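Local structure of RE68036p (Drosophila melanogaster, 1SQH) at residues L13-V18 with N41-D46; L22-V27 with N75-G80; I116-G121 with K136-S141. The protein is of unknown function but may act as an acyltransferase, possibly a glycine N-acyltransferase. All blocks are in the same frame, centred on the assembly; numbering follows the deposited sequence.

Interaction 1 of 3, residues L13-V18 with N41-D46; sequences LSDSEV and NQRKWD
Arg43 reaches from helix 34-51 to Asp15 and Val18 in the first turn of helix 15-29, and its side chain is one partner in every close pair of the contact. CB points toward the other helix, and with CG anti to the carbonyl carbon (chi1 -69°) the chain then bends at chi2 and chi3. Arg43 CD lies 3.9 Å from Val18 CG1, the apolar footing of the arginine. Beyond it, NE is paired with Asp19, one residue past the first segment. The guanidinium turns one face to the backbone of Asp15, whose O stands 3.7 Å above the plane toward the rim. Arg43 NH2 lies 3.8 Å from Asp15 CB. Arg43 NH1 is shared by two carboxylates: Asp46 OD2, one helical turn on, takes it at 2.9 Å close to the guanidinium plane, whereas the bond to Asp15 OD2 is weak, 3.3 Å long and bent to 144°. The planes of the Asp15 carboxylate and the guanidinium are 64° apart, and the stronger partner of Asp15 is Arg56. Gln42 NE2 holds the other Asp46 oxygen, OD1, at 3.0 Å. Behind the contact a capping box of Ser14 and Glu17 starts helix 15-29. A salt-bridge network thus joins two successive helices between strands 10-12 and 67-71, a topology consistent with the strand-helix-helix-strand opening of the GNAT acetyltransferase fold.

Interaction 2 of 3, residues L22-V27 with N75-G80; sequences LDLYKV and NFRTWG
Leu24 and Tyr25 of helix 15-29 meet a short, weakly bonded helical turn, residues 76-79, in the connection between the antiparallel neighbouring strands 67-71 and 82-87 of the acetyltransferase-like sheet. One hydrogen bond spans the contact: Tyr25 OH donates to Gly80 O at 2.6 Å, coming from above the carbonyl plane (37° out of it), while Gly80 O lies at the edge of the tyrosine ring, in its plane. Gly80 follows the turn with a positive phi of 63°, and a CB on it would come tight against Tyr25 CE1. A phenylalanine in place of Tyr25 would keep the ring, which also stands edge-to-face with Trp98, but would probably leave Gly80 O without its hydroxyl mate and the end of the turn less firmly held. The apolar part centres on one methyl group. Leu24 CD1 rests 3.4 Å from Arg77 CA and 3.9 Å from Arg77 CG, and it approaches Phe76 CD1 obliquely at 4.1 Å. The polar contacts gather at the start of the turn. Arg77 bends at chi3 so that Phe76 CE2 sits 3.3 Å above one face of its guanidinium, toward the rim, while NH1 pairs with Glu20 of helix 15-29. At the N-cap, Asn75 OD1 accepts twice, from Arg77 N and from Arg77 NE, each at 2.9 Å, the NE bond lying in the carbonyl plane on a lone pair.

Interaction 3 of 3, residues I116-G121 with K136-S141; sequences IEWTQG and KELAVS
Trp118 presents one face of its indole to Leu138 of helix 129-141, while CE3 of the same ring lies near Ala139, one residue further on. Leu138 CG stands over the six-membered ring of Trp118, 4.2 Å from its centroid and 25° off the normal, a CH-pi contact, and the two side chains cross at about a right angle. Leu138 CD2 comes in closest, 3.6 Å from both Trp118 CZ2 and CH2. Trp118 CE3 lies 4.0 Å from Ala139 CA and 4.2 Å from its CB, an oblique approach; the small alanine side chain is consistent with the close approach of the backbones, 6.0 Å between Trp118 CA and Ala139 CA. The opposite face of the indole is covered from within its own loop by Ile116 CG2, centred 3.6 Å above the plane, so the ring is clamped between two aliphatic side chains. The loop enters strand 123-128 from helix 104-112, which makes it part of the beta-alpha-beta crossover between the parallel neighbours 91-96 and 123-128. Helix 129-141, next in the chain, packs back against this crossover: Leu138 also touches Leu110 and Glu111 of helix 104-112. Leu299 of strand 289-299 touches both Trp118 and Ala139. Further out, Trp118 sits in a type I turn from Glu117 to Gln120, and its CG, anti to the carbonyl carbon (chi1 -59°), places the ring against the helix. Glu117, itself the centre of an inverse gamma turn, pairs with Arg87, and its N donates to Gln91 OE1. Thr119 is tied by a backbone hydrogen bond to Asn302. On the helix side, Ser141 OG donates to Leu138 O at 2.9 Å, in the carbonyl plane and on a lone pair.

Overall arrangement
Interactions 1 and 2 share helix 15-29, successive parts of which face helix 34-51 and the turn 76-79; their segments alternate along the chain and their centres lie 13 Å apart. They touch directly through Phe76, whose CZ packs 3.4 Å from Glu17 O and whose CG lies 4.3 Å from Leu13 CD2. Interaction 3 follows both in sequence and stands apart, its centre 27 Å from each of the others and its nearest atoms about 13 Å from interaction 1 and about 14 Å from interaction 2. All three belong to the N-terminal, acetyltransferase-like part of the chain. No catalytic role can be assigned to any of the three.

Interaction 1 of 3, residues L13-V18 with N41-D46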
loop_
_atom_site.group_PDB
_atom_site.type_symbol
_atom_site.label_atom_id
_atom_site.label_comp_id
_atom_site.label_asym_id
_atom_site.label_seq_id
_atom_site.Cartn_x
_atom_site.Cartn_y
_atom_site.Cartn_z
ATOM N N LEU A 13 3.476 16.448 -11.242
ATOM C CA LEU A 13 3.911 17.343 -10.181
ATOM C C LEU A 13 5.395 17.149 -9.953
ATOM O O LEU A 13 5.911 16.043 -10.077
ATOM C CB LEU A 13 3.158 17.060 -8.881
ATOM C CG LEU A 13 1.751 17.637 -8.741
ATOM C CD1 LEU A 13 0.855 17.024 -9.790
ATOM C CD2 LEU A 13 1.210 17.349 -7.345
ATOM N N SER A 14 6.080 18.238 -9.638
ATOM C CA SER A 14 7.510 18.186 -9.365
ATOM C C SER A 14 7.644 17.603 -7.966
ATOM O O SER A 14 6.643 17.427 -7.271
ATOM C CB SER A 14 8.101 19.595 -9.388
ATOM O OG SER A 14 7.470 20.413 -8.417
ATOM N N ASP A 15 8.867 17.299 -7.554
ATOM C CA ASP A 15 9.086 16.746 -6.219
ATOM C C ASP A 15 8.633 17.763 -5.172
ATOM O O ASP A 15 8.040 17.409 -4.153
ATOM C CB ASP A 15 10.569 16.392 -6.040
ATOM C CG ASP A 15 10.911 15.011 -6.589
ATOM O OD1 ASP A 15 10.147 14.481 -7.439
ATOM O OD2 ASP A 15 11.954 14.448 -6.178
ATOM N N SER A 16 8.893 19.035 -5.454
ATOM C CA SER A 16 8.518 20.123 -4.553
ATOM C C SER A 16 7.006 20.212 -4.383
ATOM O O SER A 16 6.506 20.505 -3.295
ATOM C CB SER A 16 9.048 21.452 -5.096
ATOM O OG SER A 16 8.280 22.536 -4.615
ATOM N N GLU A 17 6.287 19.962 -5.470
ATOM C CA GLU A 17 4.835 20.006 -5.459
ATOM C C GLU A 17 4.231 18.831 -4.707
ATOM O O GLU A 17 3.218 18.984 -4.009
ATOM C CB GLU A 17 4.312 20.043 -6.894
ATOM C CG GLU A 17 4.273 21.437 -7.478
ATOM C CD GLU A 17 3.972 21.429 -8.960
ATOM O OE1 GLU A 17 3.323 22.387 -9.434
ATOM O OE2 GLU A 17 4.397 20.468 -9.648
ATOM N N VAL A 18 4.846 17.659 -4.846
ATOM C CA VAL A 18 4.360 16.470 -4.152
ATOM C C VAL A 18 4.497 16.778 -2.670
ATOM O O VAL A 18 3.582 16.544 -1.892
ATOM C CB VAL A 18 5.196 15.216 -4.508
ATOM C CG1 VAL A 18 4.581 13.967 -3.886
ATOM C CG2 VAL A 18 5.254 15.062 -6.015
ATOM N N ASN A 41 4.741 7.879 2.633
ATOM C CA ASN A 41 5.535 6.715 2.295
ATOM C C ASN A 41 6.369 6.888 1.031
ATOM O O ASN A 41 7.582 6.614 1.039
ATOM C CB ASN A 41 4.640 5.487 2.142
ATOM C CG ASN A 41 5.428 4.246 1.805
ATOM O OD1 ASN A 41 6.073 3.650 2.660
ATOM N ND2 ASN A 41 5.401 3.864 0.540
ATOM N N GLN A 42 5.733 7.343 -0.050
ATOM C CA GLN A 42 6.447 7.513 -1.308
ATOM C C GLN A 42 7.641 8.443 -1.164
ATOM O O GLN A 42 8.749 8.111 -1.585
ATOM C CB GLN A 42 5.522 8.047 -2.396
ATOM C CG GLN A 42 6.187 8.061 -3.778
ATOM C CD GLN A 42 6.727 6.687 -4.155
ATOM O OE1 GLN A 42 5.959 5.746 -4.350
ATOM N NE2 GLN A 42 8.049 6.562 -4.236
ATOM N N ARG A 43 7.422 9.609 -0.567
ATOM C CA ARG A 43 8.512 10.551 -0.386
ATOM C C ARG A 43 9.607 9.964 0.508
ATOM O O ARG A 43 10.785 10.293 0.340
ATOM C CB ARG A 43 7.986 11.869 0.181
ATOM C CG ARG A 43 7.127 12.618 -0.827
ATOM C CD ARG A 43 7.912 12.916 -2.108
ATOM N NE ARG A 43 8.845 14.030 -1.932
ATOM C CZ ARG A 43 9.944 14.212 -2.661
ATOM N NH1 ARG A 43 10.262 13.345 -3.618
ATOM N NH2 ARG A 43 10.715 15.269 -2.441
ATOM N N LYS A 44 9.234 9.097 1.451
ATOM C CA LYS A 44 10.237 8.473 2.304
ATOM C C LYS A 44 11.147 7.627 1.418
ATOM O O LYS A 44 12.382 7.707 1.520
ATOM C CB LYS A 44 9.589 7.578 3.358
ATOM C CG LYS A 44 10.614 6.842 4.232
ATOM C CD LYS A 44 9.962 6.048 5.362
ATOM C CE LYS A 44 9.092 4.924 4.830
ATOM N NZ LYS A 44 8.555 4.093 5.940
ATOM N N TRP A 45 10.528 6.825 0.543
ATOM C CA TRP A 45 11.277 5.974 -0.376
ATOM C C TRP A 45 12.108 6.818 -1.342
ATOM O O TRP A 45 13.275 6.501 -1.606
ATOM C CB TRP A 45 10.338 5.073 -1.193
ATOM C CG TRP A 45 9.801 3.879 -0.448
ATOM C CD1 TRP A 45 10.313 3.312 0.689
ATOM C CD2 TRP A 45 8.674 3.076 -0.825
ATOM N NE1 TRP A 45 9.574 2.208 1.040
ATOM C CE2 TRP A 45 8.563 2.039 0.130
ATOM C CE3 TRP A 45 7.750 3.130 -1.882
ATOM C CZ2 TRP A 45 7.560 1.062 0.061
ATOM C CZ3 TRP A 45 6.754 2.157 -1.952
ATOM C CH2 TRP A 45 6.670 1.136 -0.983
ATOM N N ASP A 46 11.499 7.878 -1.877
ATOM C CA ASP A 46 12.187 8.768 -2.813
ATOM C C ASP A 46 13.518 9.201 -2.201
ATOM O O ASP A 46 14.561 9.137 -2.846
ATOM C CB ASP A 46 11.344 10.021 -3.109
ATOM C CG ASP A 46 10.164 9.749 -4.050
ATOM O OD1 ASP A 46 10.094 8.656 -4.648
ATOM O OD2 ASP A 46 9.307 10.652 -4.207
#

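Interaction 2 of 3, residues L22-V27 with N75-G80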
loop_
_atom_site.group_PDB
_atom_site.type_symbol
_atom_site.label_atom_id
_atom_site.label_comp_id
_atom_site.label_asym_id
_atom_site.label_seq_id
_atom_site.Cartn_x
_atom_site.Cartn_y
_atom_site.Cartn_z
ATOM N N LEU A 22 1.682 16.584 0.070
ATOM C CA LEU A 22 1.816 15.807 1.296
ATOM C C LEU A 22 1.398 16.613 2.535
ATOM O O LEU A 22 0.659 16.107 3.380
ATOM C CB LEU A 22 3.265 15.333 1.451
ATOM C CG LEU A 22 3.704 14.720 2.791
ATOM C CD1 LEU A 22 2.911 13.457 3.092
ATOM C CD2 LEU A 22 5.188 14.384 2.722
ATOM N N ASP A 23 1.864 17.857 2.653
ATOM C CA ASP A 23 1.497 18.657 3.822
ATOM C C ASP A 23 0.047 19.126 3.772
ATOM O O ASP A 23 -0.575 19.362 4.808
ATOM C CB ASP A 23 2.408 19.869 3.980
ATOM C CG ASP A 23 2.155 20.601 5.284
ATOM O OD1 ASP A 23 2.429 20.017 6.354
ATOM O OD2 ASP A 23 1.664 21.751 5.246
ATOM N N LEU A 24 -0.491 19.274 2.565
ATOM C CA LEU A 24 -1.879 19.686 2.427
ATOM C C LEU A 24 -2.758 18.622 3.046
ATOM O O LEU A 24 -3.692 18.927 3.788
ATOM C CB LEU A 24 -2.274 19.827 0.969
ATOM C CG LEU A 24 -1.986 21.128 0.252
ATOM C CD1 LEU A 24 -2.589 21.016 -1.145
ATOM C CD2 LEU A 24 -2.589 22.302 1.016
ATOM N N TYR A 25 -2.472 17.367 2.722
ATOM C CA TYR A 25 -3.261 16.293 3.286
ATOM C C TYR A 25 -2.975 16.202 4.773
ATOM O O TYR A 25 -3.887 15.969 5.571
ATOM C CB TYR A 25 -2.977 14.964 2.579
ATOM C CG TYR A 25 -3.797 14.784 1.315
ATOM C CD1 TYR A 25 -3.472 15.460 0.138
ATOM C CD2 TYR A 25 -4.944 13.996 1.320
ATOM C CE1 TYR A 25 -4.281 15.357 -1.007
ATOM C CE2 TYR A 25 -5.753 13.887 0.190
ATOM C CZ TYR A 25 -5.424 14.569 -0.968
ATOM O OH TYR A 25 -6.255 14.478 -2.074
ATOM N N LYS A 26 -1.721 16.416 5.161
ATOM C CA LYS A 26 -1.377 16.367 6.582
ATOM C C LYS A 26 -2.226 17.373 7.364
ATOM O O LYS A 26 -2.822 17.036 8.389
ATOM C CB LYS A 26 0.111 16.671 6.790
ATOM C CG LYS A 26 0.607 16.397 8.214
ATOM C CD LYS A 26 2.133 16.351 8.274
ATOM C CE LYS A 26 2.630 16.095 9.690
ATOM N NZ LYS A 26 4.113 15.949 9.758
ATOM N N VAL A 27 -2.301 18.602 6.866
ATOM C CA VAL A 27 -3.087 19.638 7.535
ATOM C C VAL A 27 -4.588 19.336 7.462
ATOM O O VAL A 27 -5.287 19.322 8.478
ATOM C CB VAL A 27 -2.836 21.034 6.894
ATOM C CG1 VAL A 27 -3.699 22.094 7.584
ATOM C CG2 VAL A 27 -1.360 21.397 6.985
ATOM N N ASN A 75 -5.600 24.025 -9.638
ATOM C CA ASN A 75 -4.626 24.209 -8.565
ATOM C C ASN A 75 -4.730 23.012 -7.621
ATOM O O ASN A 75 -5.740 22.835 -6.940
ATOM C CB ASN A 75 -4.898 25.498 -7.783
ATOM C CG ASN A 75 -3.704 25.929 -6.958
ATOM O OD1 ASN A 75 -3.084 25.116 -6.283
ATOM N ND2 ASN A 75 -3.376 27.209 -7.009
ATOM N N PHE A 76 -3.686 22.193 -7.572
ATOM C CA PHE A 76 -3.726 21.013 -6.728
ATOM C C PHE A 76 -3.923 21.339 -5.254
ATOM O O PHE A 76 -4.266 20.462 -4.464
ATOM C CB PHE A 76 -2.463 20.153 -6.936
ATOM C CG PHE A 76 -1.224 20.674 -6.249
ATOM C CD1 PHE A 76 -0.970 20.369 -4.910
ATOM C CD2 PHE A 76 -0.286 21.427 -6.952
ATOM C CE1 PHE A 76 0.207 20.802 -4.283
ATOM C CE2 PHE A 76 0.892 21.865 -6.335
ATOM C CZ PHE A 76 1.139 21.550 -4.998
ATOM N N ARG A 77 -3.728 22.602 -4.891
ATOM C CA ARG A 77 -3.880 23.030 -3.500
ATOM C C ARG A 77 -5.312 23.291 -3.029
ATOM O O ARG A 77 -5.635 23.049 -1.868
ATOM C CB ARG A 77 -3.060 24.296 -3.246
ATOM C CG ARG A 77 -1.561 24.105 -3.309
ATOM C CD ARG A 77 -0.866 25.436 -3.596
ATOM N NE ARG A 77 -0.490 25.536 -5.002
ATOM C CZ ARG A 77 0.723 25.249 -5.467
ATOM N NH1 ARG A 77 1.681 24.862 -4.635
ATOM N NH2 ARG A 77 0.969 25.314 -6.771
ATOM N N THR A 78 -6.175 23.780 -3.909
ATOM C CA THR A 78 -7.535 24.085 -3.487
ATOM C C THR A 78 -8.359 22.864 -3.081
ATOM O O THR A 78 -9.089 22.917 -2.091
ATOM C CB THR A 78 -8.309 24.857 -4.583
ATOM O OG1 THR A 78 -8.918 23.926 -5.482
ATOM C CG2 THR A 78 -7.368 25.744 -5.369
ATOM N N TRP A 79 -8.244 21.765 -3.822
ATOM C CA TRP A 79 -9.027 20.561 -3.509
ATOM C C TRP A 79 -8.181 19.309 -3.285
ATOM O O TRP A 79 -8.727 18.218 -3.094
ATOM C CB TRP A 79 -10.023 20.255 -4.640
ATOM C CG TRP A 79 -10.922 21.397 -5.035
ATOM C CD1 TRP A 79 -11.076 21.924 -6.286
ATOM C CD2 TRP A 79 -11.825 22.115 -4.184
ATOM N NE1 TRP A 79 -12.018 22.922 -6.268
ATOM C CE2 TRP A 79 -12.494 23.061 -4.992
ATOM C CE3 TRP A 79 -12.132 22.050 -2.819
ATOM C CZ2 TRP A 79 -13.457 23.940 -4.476
ATOM C CZ3 TRP A 79 -13.093 22.928 -2.304
ATOM C CH2 TRP A 79 -13.740 23.859 -3.135
ATOM N N GLY A 80 -6.860 19.472 -3.329
ATOM C CA GLY A 80 -5.956 18.346 -3.148
ATOM C C GLY A 80 -6.102 17.294 -4.239
ATOM O O GLY A 80 -5.716 16.138 -4.058
#

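Interaction 3 of 3, residues I116-G121 with K136-S141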
loop_
_atom_site.group_PDB
_atom_site.type_symbol
_atom_site.label_atom_id
_atom_site.label_comp_id
_atom_site.label_asym_id
_atom_site.label_seq_id
_atom_site.Cartn_x
_atom_site.Cartn_y
_atom_site.Cartn_z
ATOM N N ILE A 116 -4.007 6.457 -18.304
ATOM C CA ILE A 116 -4.505 5.283 -17.595
ATOM C C ILE A 116 -4.812 4.140 -18.559
ATOM O O ILE A 116 -5.451 4.335 -19.591
ATOM C CB ILE A 116 -5.781 5.624 -16.793
ATOM C CG1 ILE A 116 -5.452 6.637 -15.695
ATOM C CG2 ILE A 116 -6.362 4.371 -16.189
ATOM C CD1 ILE A 116 -6.644 7.064 -14.867
ATOM N N GLU A 117 -4.362 2.940 -18.210
ATOM C CA GLU A 117 -4.560 1.770 -19.057
ATOM C C GLU A 117 -5.835 0.998 -18.705
ATOM O O GLU A 117 -5.792 -0.126 -18.207
ATOM C CB GLU A 117 -3.313 0.889 -18.955
ATOM C CG GLU A 117 -2.038 1.720 -19.082
ATOM C CD GLU A 117 -0.770 0.903 -18.981
ATOM O OE1 GLU A 117 -0.832 -0.220 -18.441
ATOM O OE2 GLU A 117 0.295 1.391 -19.423
ATOM N N TRP A 118 -6.973 1.629 -18.986
ATOM C CA TRP A 118 -8.292 1.063 -18.717
ATOM C C TRP A 118 -8.486 -0.309 -19.322
ATOM O O TRP A 118 -9.224 -1.133 -18.789
ATOM C CB TRP A 118 -9.392 1.963 -19.289
ATOM C CG TRP A 118 -9.408 3.353 -18.757
ATOM C CD1 TRP A 118 -9.021 4.483 -19.407
ATOM C CD2 TRP A 118 -9.850 3.763 -17.461
ATOM N NE1 TRP A 118 -9.197 5.579 -18.598
ATOM C CE2 TRP A 118 -9.704 5.164 -17.397
ATOM C CE3 TRP A 118 -10.355 3.080 -16.345
ATOM C CZ2 TRP A 118 -10.046 5.899 -16.259
ATOM C CZ3 TRP A 118 -10.695 3.811 -15.212
ATOM C CH2 TRP A 118 -10.538 5.208 -15.181
ATOM N N THR A 119 -7.833 -0.533 -20.455
ATOM C CA THR A 119 -7.951 -1.776 -21.199
ATOM C C THR A 119 -6.819 -2.772 -20.991
ATOM O O THR A 119 -6.916 -3.931 -21.409
ATOM C CB THR A 119 -8.068 -1.443 -22.700
ATOM O OG1 THR A 119 -9.389 -0.954 -22.970
ATOM C CG2 THR A 119 -7.761 -2.654 -23.567
ATOM N N GLN A 120 -5.754 -2.334 -20.329
ATOM C CA GLN A 120 -4.596 -3.194 -20.118
ATOM C C GLN A 120 -4.430 -3.756 -18.711
ATOM O O GLN A 120 -3.303 -3.959 -18.251
ATOM C CB GLN A 120 -3.328 -2.443 -20.530
ATOM C CG GLN A 120 -3.219 -2.217 -22.034
ATOM C CD GLN A 120 -2.149 -1.208 -22.390
ATOM O OE1 GLN A 120 -2.342 0.001 -22.240
ATOM N NE2 GLN A 120 -1.004 -1.700 -22.856
ATOM N N GLY A 121 -5.548 -4.006 -18.037
ATOM C CA GLY A 121 -5.507 -4.569 -16.699
ATOM C C GLY A 121 -5.063 -3.663 -15.560
ATOM O O GLY A 121 -4.523 -4.149 -14.562
ATOM N N LYS A 136 -16.269 2.661 -12.103
ATOM C CA LYS A 136 -16.501 1.389 -12.771
ATOM C C LYS A 136 -17.261 1.629 -14.075
ATOM O O LYS A 136 -17.022 0.945 -15.075
ATOM C CB LYS A 136 -17.271 0.429 -11.859
ATOM C CG LYS A 136 -16.494 0.021 -10.598
ATOM C CD LYS A 136 -17.357 -0.781 -9.629
ATOM C CE LYS A 136 -16.651 -0.993 -8.283
ATOM N NZ LYS A 136 -17.479 -1.780 -7.316
ATOM N N GLU A 137 -18.165 2.608 -14.062
ATOM C CA GLU A 137 -18.945 2.960 -15.250
ATOM C C GLU A 137 -17.976 3.467 -16.315
ATOM O O GLU A 137 -18.051 3.090 -17.488
ATOM C CB GLU A 137 -19.961 4.051 -14.911
ATOM C CG GLU A 137 -21.032 3.633 -13.904
ATOM C CD GLU A 137 -21.891 4.809 -13.446
ATOM O OE1 GLU A 137 -22.480 5.495 -14.317
ATOM O OE2 GLU A 137 -21.975 5.051 -12.216
ATOM N N LEU A 138 -17.049 4.313 -15.884
ATOM C CA LEU A 138 -16.035 4.863 -16.767
ATOM C C LEU A 138 -15.227 3.730 -17.389
ATOM O O LEU A 138 -15.019 3.697 -18.598
ATOM C CB LEU A 138 -15.113 5.797 -15.975
ATOM C CG LEU A 138 -13.905 6.409 -16.684
ATOM C CD1 LEU A 138 -14.332 7.028 -18.014
ATOM C CD2 LEU A 138 -13.282 7.457 -15.777
ATOM N N ALA A 139 -14.773 2.797 -16.557
ATOM C CA ALA A 139 -13.989 1.663 -17.047
ATOM C C ALA A 139 -14.719 0.963 -18.185
ATOM O O ALA A 139 -14.112 0.590 -19.192
ATOM C CB ALA A 139 -13.731 0.675 -15.919
ATOM N N VAL A 140 -16.024 0.784 -18.009
ATOM C CA VAL A 140 -16.850 0.130 -19.012
ATOM C C VAL A 140 -16.967 1.004 -20.257
ATOM O O VAL A 140 -16.878 0.505 -21.383
ATOM C CB VAL A 140 -18.258 -0.167 -18.460
ATOM C CG1 VAL A 140 -19.135 -0.774 -19.550
ATOM C CG2 VAL A 140 -18.147 -1.120 -17.282
ATOM N N SER A 141 -17.145 2.306 -20.053
ATOM C CA SER A 141 -17.264 3.231 -21.173
ATOM C C SER A 141 -15.969 3.273 -21.981
ATOM O O SER A 141 -15.922 3.853 -23.069
ATOM C CB SER A 141 -17.585 4.646 -20.679
ATOM O OG SER A 141 -16.392 5.381 -20.457
#